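Local atomic coordinates of disulfide isomerase (Salmonella enterica subsp. enterica serovar Typhimurium, PDB entry 3L9U), a protein that forms disulfide bonds in other proteins by passing on its own redox-active disulfide, probably as the partner of DsbI in oxidising AssT. Residues 39-44 and 101-106; 78-83 and 95-100. All coordinates share one frame; numbering follows the deposited sequence.

Contact 1. Residues 39-44 and 101-106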
loop_
_atom_site.group_PDB
_atom_site.type_symbol
_atom_site.label_atom_id
_atom_site.label_comp_id
_atom_site.label_asym_id
_atom_site.label_seq_id
_atom_site.Cartn_x
_atom_site.Cartn_y
_atom_site.Cartn_z
ATOM N N LYS A 39 10.016 -6.600 -0.353
ATOM C CA LYS A 39 10.059 -8.046 -0.143
ATOM C C LYS A 39 8.660 -8.662 -0.082
ATOM O O LYS A 39 8.357 -9.658 -0.761
ATOM C CB LYS A 39 10.815 -8.350 1.155
ATOM C CG LYS A 39 11.070 -9.824 1.411
ATOM C CD LYS A 39 11.684 -10.043 2.794
ATOM C CE LYS A 39 12.025 -11.512 3.034
ATOM N NZ LYS A 39 13.103 -12.012 2.127
ATOM N N TYR A 40 7.808 -8.085 0.751
ATOM C CA TYR A 40 6.454 -8.605 0.894
ATOM C C TYR A 40 5.618 -8.395 -0.373
ATOM O O TYR A 40 4.803 -9.240 -0.724
ATOM C CB TYR A 40 5.761 -8.010 2.131
ATOM C CG TYR A 40 6.072 -8.776 3.397
ATOM C CD1 TYR A 40 7.293 -8.629 4.043
ATOM C CD2 TYR A 40 5.148 -9.663 3.936
ATOM C CE1 TYR A 40 7.589 -9.346 5.190
ATOM C CE2 TYR A 40 5.431 -10.385 5.073
ATOM C CZ TYR A 40 6.652 -10.218 5.703
ATOM O OH TYR A 40 6.928 -10.937 6.844
ATOM N N ASP A 41 5.815 -7.269 -1.058
ATOM C CA ASP A 41 5.073 -7.016 -2.296
ATOM C C ASP A 41 5.425 -8.043 -3.380
ATOM O O ASP A 41 4.572 -8.434 -4.180
ATOM C CB ASP A 41 5.310 -5.579 -2.794
ATOM C CG ASP A 41 4.043 -4.741 -2.799
ATOM O OD1 ASP A 41 3.028 -5.213 -3.365
ATOM O OD2 ASP A 41 4.064 -3.608 -2.253
ATOM N N LYS A 42 6.684 -8.469 -3.421
ATOM C CA LYS A 42 7.098 -9.448 -4.424
ATOM C C LYS A 42 6.481 -10.823 -4.204
ATOM O O LYS A 42 6.182 -11.523 -5.166
ATOM C CB LYS A 42 8.625 -9.585 -4.479
ATOM C CG LYS A 42 9.314 -8.392 -5.127
ATOM C CD LYS A 42 10.788 -8.666 -5.384
ATOM C CE LYS A 42 11.616 -8.631 -4.102
ATOM N NZ LYS A 42 13.043 -9.018 -4.340
ATOM N N ALA A 43 6.291 -11.208 -2.945
ATOM C CA ALA A 43 6.038 -12.613 -2.614
ATOM C C ALA A 43 4.751 -12.915 -1.838
ATOM O O ALA A 43 4.161 -13.986 -2.011
ATOM C CB ALA A 43 7.231 -13.188 -1.869
ATOM N N VAL A 44 4.326 -11.988 -0.980
ATOM C CA VAL A 44 3.298 -12.288 0.016
ATOM C C VAL A 44 1.976 -11.552 -0.227
ATOM O O VAL A 44 0.892 -12.145 -0.126
ATOM C CB VAL A 44 3.802 -11.944 1.446
ATOM C CG1 VAL A 44 2.688 -12.120 2.483
ATOM C CG2 VAL A 44 5.042 -12.781 1.809
ATOM N N ALA A 101 4.165 1.217 -11.674
ATOM C CA ALA A 101 4.881 2.330 -11.046
ATOM C C ALA A 101 5.533 1.894 -9.734
ATOM O O ALA A 101 6.697 2.210 -9.463
ATOM C CB ALA A 101 3.944 3.506 -10.801
ATOM N N LYS A 102 4.768 1.173 -8.921
ATOM C CA LYS A 102 5.248 0.708 -7.627
ATOM C C LYS A 102 6.520 -0.122 -7.759
ATOM O O LYS A 102 7.510 0.125 -7.072
ATOM C CB LYS A 102 4.159 -0.107 -6.915
ATOM C CG LYS A 102 4.605 -0.660 -5.565
ATOM C CD LYS A 102 3.465 -1.293 -4.770
ATOM C CE LYS A 102 2.824 -2.450 -5.523
ATOM N NZ LYS A 102 1.783 -3.152 -4.699
ATOM N N PHE A 103 6.507 -1.110 -8.646
ATOM C CA PHE A 103 7.678 -1.968 -8.770
ATOM C C PHE A 103 8.860 -1.276 -9.452
ATOM O O PHE A 103 10.012 -1.614 -9.179
ATOM C CB PHE A 103 7.330 -3.312 -9.413
ATOM C CG PHE A 103 6.695 -4.269 -8.451
ATOM C CD1 PHE A 103 7.475 -4.987 -7.562
ATOM C CD2 PHE A 103 5.320 -4.412 -8.394
ATOM C CE1 PHE A 103 6.901 -5.852 -6.652
ATOM C CE2 PHE A 103 4.734 -5.282 -7.485
ATOM C CZ PHE A 103 5.528 -6.004 -6.616
ATOM N N ALA A 104 8.583 -0.292 -10.308
ATOM C CA ALA A 104 9.661 0.493 -10.905
ATOM C C ALA A 104 10.406 1.281 -9.830
ATOM O O ALA A 104 11.642 1.333 -9.815
ATOM C CB ALA A 104 9.121 1.428 -11.981
ATOM N N TRP A 105 9.649 1.883 -8.919
ATOM C CA TRP A 105 10.256 2.611 -7.810
ATOM C C TRP A 105 10.977 1.694 -6.822
ATOM O O TRP A 105 12.067 2.018 -6.356
ATOM C CB TRP A 105 9.220 3.474 -7.088
ATOM C CG TRP A 105 9.020 4.827 -7.719
ATOM C CD1 TRP A 105 9.987 5.641 -8.241
ATOM C CD2 TRP A 105 7.778 5.533 -7.861
ATOM N NE1 TRP A 105 9.418 6.800 -8.713
ATOM C CE2 TRP A 105 8.065 6.759 -8.492
ATOM C CE3 TRP A 105 6.449 5.241 -7.526
ATOM C CZ2 TRP A 105 7.076 7.700 -8.783
ATOM C CZ3 TRP A 105 5.468 6.168 -7.814
ATOM C CH2 TRP A 105 5.786 7.389 -8.440
ATOM N N TYR A 106 10.379 0.551 -6.503
ATOM C CA TYR A 106 11.039 -0.410 -5.625
ATOM C C TYR A 106 12.404 -0.815 -6.198
ATOM O O TYR A 106 13.422 -0.814 -5.495
ATOM C CB TYR A 106 10.181 -1.669 -5.475
ATOM C CG TYR A 106 9.079 -1.660 -4.427
ATOM C CD1 TYR A 106 9.171 -0.899 -3.256
ATOM C CD2 TYR A 106 7.964 -2.474 -4.588
ATOM C CE1 TYR A 106 8.159 -0.938 -2.294
ATOM C CE2 TYR A 106 6.955 -2.523 -3.636
ATOM C CZ TYR A 106 7.056 -1.761 -2.491
ATOM O OH TYR A 106 6.057 -1.846 -1.540
HETATM O O HOH W 1 1.598 -2.084 -1.974
#

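Contact 2. Residues 78-83 and 95-100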
loop_
_atom_site.group_PDB
_atom_site.type_symbol
_atom_site.label_atom_id
_atom_site.label_comp_id
_atom_site.label_asym_id
_atom_site.label_seq_id
_atom_site.Cartn_x
_atom_site.Cartn_y
_atom_site.Cartn_z
ATOM N N ALA A 78 -1.970 7.457 -5.854
ATOM C CA ALA A 78 -3.392 7.788 -5.717
ATOM C C ALA A 78 -4.035 7.962 -7.093
ATOM O O ALA A 78 -5.145 7.491 -7.341
ATOM C CB ALA A 78 -3.577 9.041 -4.875
ATOM N N VAL A 79 -3.331 8.645 -7.985
ATOM C CA VAL A 79 -3.813 8.820 -9.345
ATOM C C VAL A 79 -3.933 7.482 -10.071
ATOM O O VAL A 79 -4.949 7.207 -10.714
ATOM C CB VAL A 79 -2.900 9.767 -10.141
ATOM C CG1 VAL A 79 -3.136 9.614 -11.638
ATOM C CG2 VAL A 79 -3.126 11.207 -9.701
ATOM N N LEU A 80 -2.910 6.636 -9.945
ATOM C CA LEU A 80 -2.883 5.374 -10.684
ATOM C C LEU A 80 -3.867 4.339 -10.140
ATOM O O LEU A 80 -4.474 3.593 -10.903
ATOM C CB LEU A 80 -1.460 4.803 -10.746
ATOM C CG LEU A 80 -0.453 5.658 -11.519
ATOM C CD1 LEU A 80 0.902 4.966 -11.545
ATOM C CD2 LEU A 80 -0.940 5.926 -12.937
ATOM N N ILE A 81 -4.028 4.286 -8.824
ATOM C CA ILE A 81 -5.061 3.423 -8.256
ATOM C C ILE A 81 -6.454 3.845 -8.736
ATOM O O ILE A 81 -7.266 3.006 -9.125
ATOM C CB ILE A 81 -5.011 3.397 -6.718
ATOM C CG1 ILE A 81 -3.715 2.735 -6.252
ATOM C CG2 ILE A 81 -6.221 2.639 -6.156
ATOM C CD1 ILE A 81 -3.397 2.964 -4.793
ATOM N N ALA A 82 -6.727 5.146 -8.719
ATOM C CA ALA A 82 -8.021 5.655 -9.180
ATOM C C ALA A 82 -8.270 5.273 -10.633
ATOM O O ALA A 82 -9.389 4.934 -11.010
ATOM C CB ALA A 82 -8.099 7.161 -9.009
ATOM N N LYS A 83 -7.218 5.324 -11.445
ATOM C CA LYS A 83 -7.343 5.017 -12.870
ATOM C C LYS A 83 -7.572 3.524 -13.086
ATOM O O LYS A 83 -8.472 3.131 -13.823
ATOM C CB LYS A 83 -6.110 5.495 -13.641
ATOM C CG LYS A 83 -6.274 5.478 -15.157
ATOM C CD LYS A 83 -5.180 6.288 -15.822
ATOM C CE LYS A 83 -5.366 6.357 -17.328
ATOM N NZ LYS A 83 -5.276 5.017 -17.972
ATOM N N LYS A 95 -1.329 -5.532 -16.018
ATOM C CA LYS A 95 -1.660 -4.277 -16.691
ATOM C C LYS A 95 -1.915 -3.119 -15.735
ATOM O O LYS A 95 -2.147 -1.995 -16.171
ATOM C CB LYS A 95 -2.891 -4.449 -17.584
ATOM C CG LYS A 95 -2.725 -5.417 -18.737
ATOM C CD LYS A 95 -3.961 -5.384 -19.617
ATOM C CE LYS A 95 -5.210 -5.641 -18.790
ATOM N NZ LYS A 95 -6.399 -4.906 -19.297
ATOM N N SER A 96 -1.899 -3.391 -14.433
ATOM C CA SER A 96 -2.134 -2.340 -13.454
ATOM C C SER A 96 -1.062 -1.263 -13.561
ATOM O O SER A 96 0.127 -1.557 -13.465
ATOM C CB SER A 96 -2.138 -2.923 -12.045
ATOM O OG SER A 96 -2.083 -1.898 -11.072
ATOM N N GLN A 97 -1.483 -0.018 -13.758
ATOM C CA GLN A 97 -0.542 1.098 -13.802
ATOM C C GLN A 97 0.049 1.360 -12.417
ATOM O O GLN A 97 1.226 1.694 -12.293
ATOM C CB GLN A 97 -1.212 2.352 -14.366
ATOM C CG GLN A 97 -1.480 2.255 -15.858
ATOM C CD GLN A 97 -2.127 3.504 -16.426
ATOM O OE1 GLN A 97 -3.329 3.722 -16.269
ATOM N NE2 GLN A 97 -1.331 4.326 -17.106
ATOM N N PHE A 98 -0.764 1.186 -11.378
ATOM C CA PHE A 98 -0.277 1.294 -10.006
ATOM C C PHE A 98 0.850 0.291 -9.764
ATOM O O PHE A 98 1.902 0.638 -9.235
ATOM C CB PHE A 98 -1.412 1.053 -9.008
ATOM C CG PHE A 98 -0.937 0.723 -7.610
ATOM C CD1 PHE A 98 -0.376 1.697 -6.801
ATOM C CD2 PHE A 98 -1.063 -0.563 -7.107
ATOM C CE1 PHE A 98 0.057 1.395 -5.514
ATOM C CE2 PHE A 98 -0.653 -0.864 -5.823
ATOM C CZ PHE A 98 -0.081 0.113 -5.028
ATOM N N LYS A 99 0.623 -0.958 -10.156
ATOM C CA LYS A 99 1.611 -2.002 -9.933
ATOM C C LYS A 99 2.913 -1.702 -10.663
ATOM O O LYS A 99 3.997 -1.848 -10.098
ATOM C CB LYS A 99 1.072 -3.367 -10.367
ATOM C CG LYS A 99 1.991 -4.522 -10.013
ATOM C CD LYS A 99 1.400 -5.845 -10.471
ATOM C CE LYS A 99 2.244 -7.019 -10.010
ATOM N NZ LYS A 99 1.715 -8.303 -10.540
ATOM N N LYS A 100 2.802 -1.280 -11.921
ATOM C CA LYS A 100 3.989 -0.977 -12.715
ATOM C C LYS A 100 4.819 0.135 -12.086
ATOM O O LYS A 100 6.038 0.009 -11.967
ATOM C CB LYS A 100 3.607 -0.611 -14.148
ATOM C CG LYS A 100 3.042 -1.762 -14.946
ATOM C CD LYS A 100 2.638 -1.298 -16.332
ATOM C CE LYS A 100 2.085 -2.442 -17.150
ATOM N NZ LYS A 100 2.079 -2.114 -18.595
#

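Contact 1. Residues 39-44 and 101-106
Asp41 and Phe103 mark the closest backbone approach, CA to CA 8.6 Å, between two helical segments that run at 133° to each other. Their short axes come no closer than 11.4 Å, a separation bridged by side chains. Asp41 is the central residue, with a strained chi1 of -116°, away from any staggered position. It meets Lys102 tip to tip: the lysine chain leaves with CG anti to its backbone N, bends at chi3 (60°), and brings NZ to 2.8 Å from Asp41 OD1, a salt bridge made from above the carboxylate plane. The other oxygen, OD2, accepts a hydrogen bond from Tyr106 OH on its anti lone pair, at 2.8 Å. A water donates to OD2 and accepts from Lys102 NZ, and Lys28 on strand 25-30 adds a second salt bridge at OD2, so this buried carboxylate is gripped on both oxygens. Here helix 35-43, at whose start the presumably redox-active Cys34-Cys37 pair of the thioredoxin fold sits, meets helix 97-111 of the helical insertion found in DsbA-like proteins; Tyr106 also touches Cys37 and stacks on Tyr38. Beside the carboxylate cluster, Phe103 turns its ring edge to helix 35-43: CZ lies 3.6 Å from Asp41 O, while CE1 meets Lys42 CG at 3.8 Å. Lys42 leads its end away from Phe103, and its ammonium group makes a cation-pi contact with Tyr38.

Contact 2. Residues 78-83 and 95-100
Phe98 holds CG anti to its backbone N (chi1 162°), which lays its ring alongside Ile81, whose CG1 stands anti to its own carbonyl carbon. The two side chains point the same way, and Ile81 CG1 sits over one face of the ring, 4.0 Å from the Phe98 centroid, in a CH-pi contact. CD1 of the isoleucine follows over the same ring, offset toward its rim. Strand 57-62 backs this pair through Pro60, which touches both, and Phe77 meets the Phe98 ring edge to face. Next to them Leu80 points its CB toward the backbone of Gln97 and Phe98: CB is 3.7 Å from Phe98 N, and CD1 lies 3.4 Å from Gln97 O. Such close packing goes with a CA separation of only 4.9 Å between Leu80 and Phe98. Toward solvent the chemistry turns polar. The Lys83 chain runs out extended and bends at chi4 (-63°), swinging NZ to 2.9 Å from Gln97 OE1, where it donates a hydrogen bond with a C=O...N angle of 131° and NZ tilted out of the carbonyl plane. The amide's other end, NE2, bonds to Ala133 O, which fixes the rotation of the flat group. Ser96 is the N-cap just ahead of helix 97-111, OG accepting from Lys99 N at 3.0 Å. Asp84, one residue beyond Lys83, takes bonds from Ser96 OG and from the backbone N of Gln97 and Phe98: an N-capped helix start packed against the preceding long helix, within the helical insertion of a DsbA-like thioredoxin fold.

Both contacts draw on helix 97-111, contact 2 at its N-terminal end and contact 1 one to two turns further on, and they meet where Ala101 CB packs 3.5 Å from Leu80 CD1. Along the chain, contact 2 nests inside the loop closed by contact 1. Contact 1 is the more buried, yet its centre is a charged and hydroxyl-bonded cluster joining the insertion to the helix that starts at the CxxC cysteines. Contact 2 joins two successive helices of the insertion itself, with tight apolar packing inside and a lysine-glutamine hydrogen bond at the rim. Helix 97-111 thus packs on helix 70-86 through one end and faces the thioredoxin part further along.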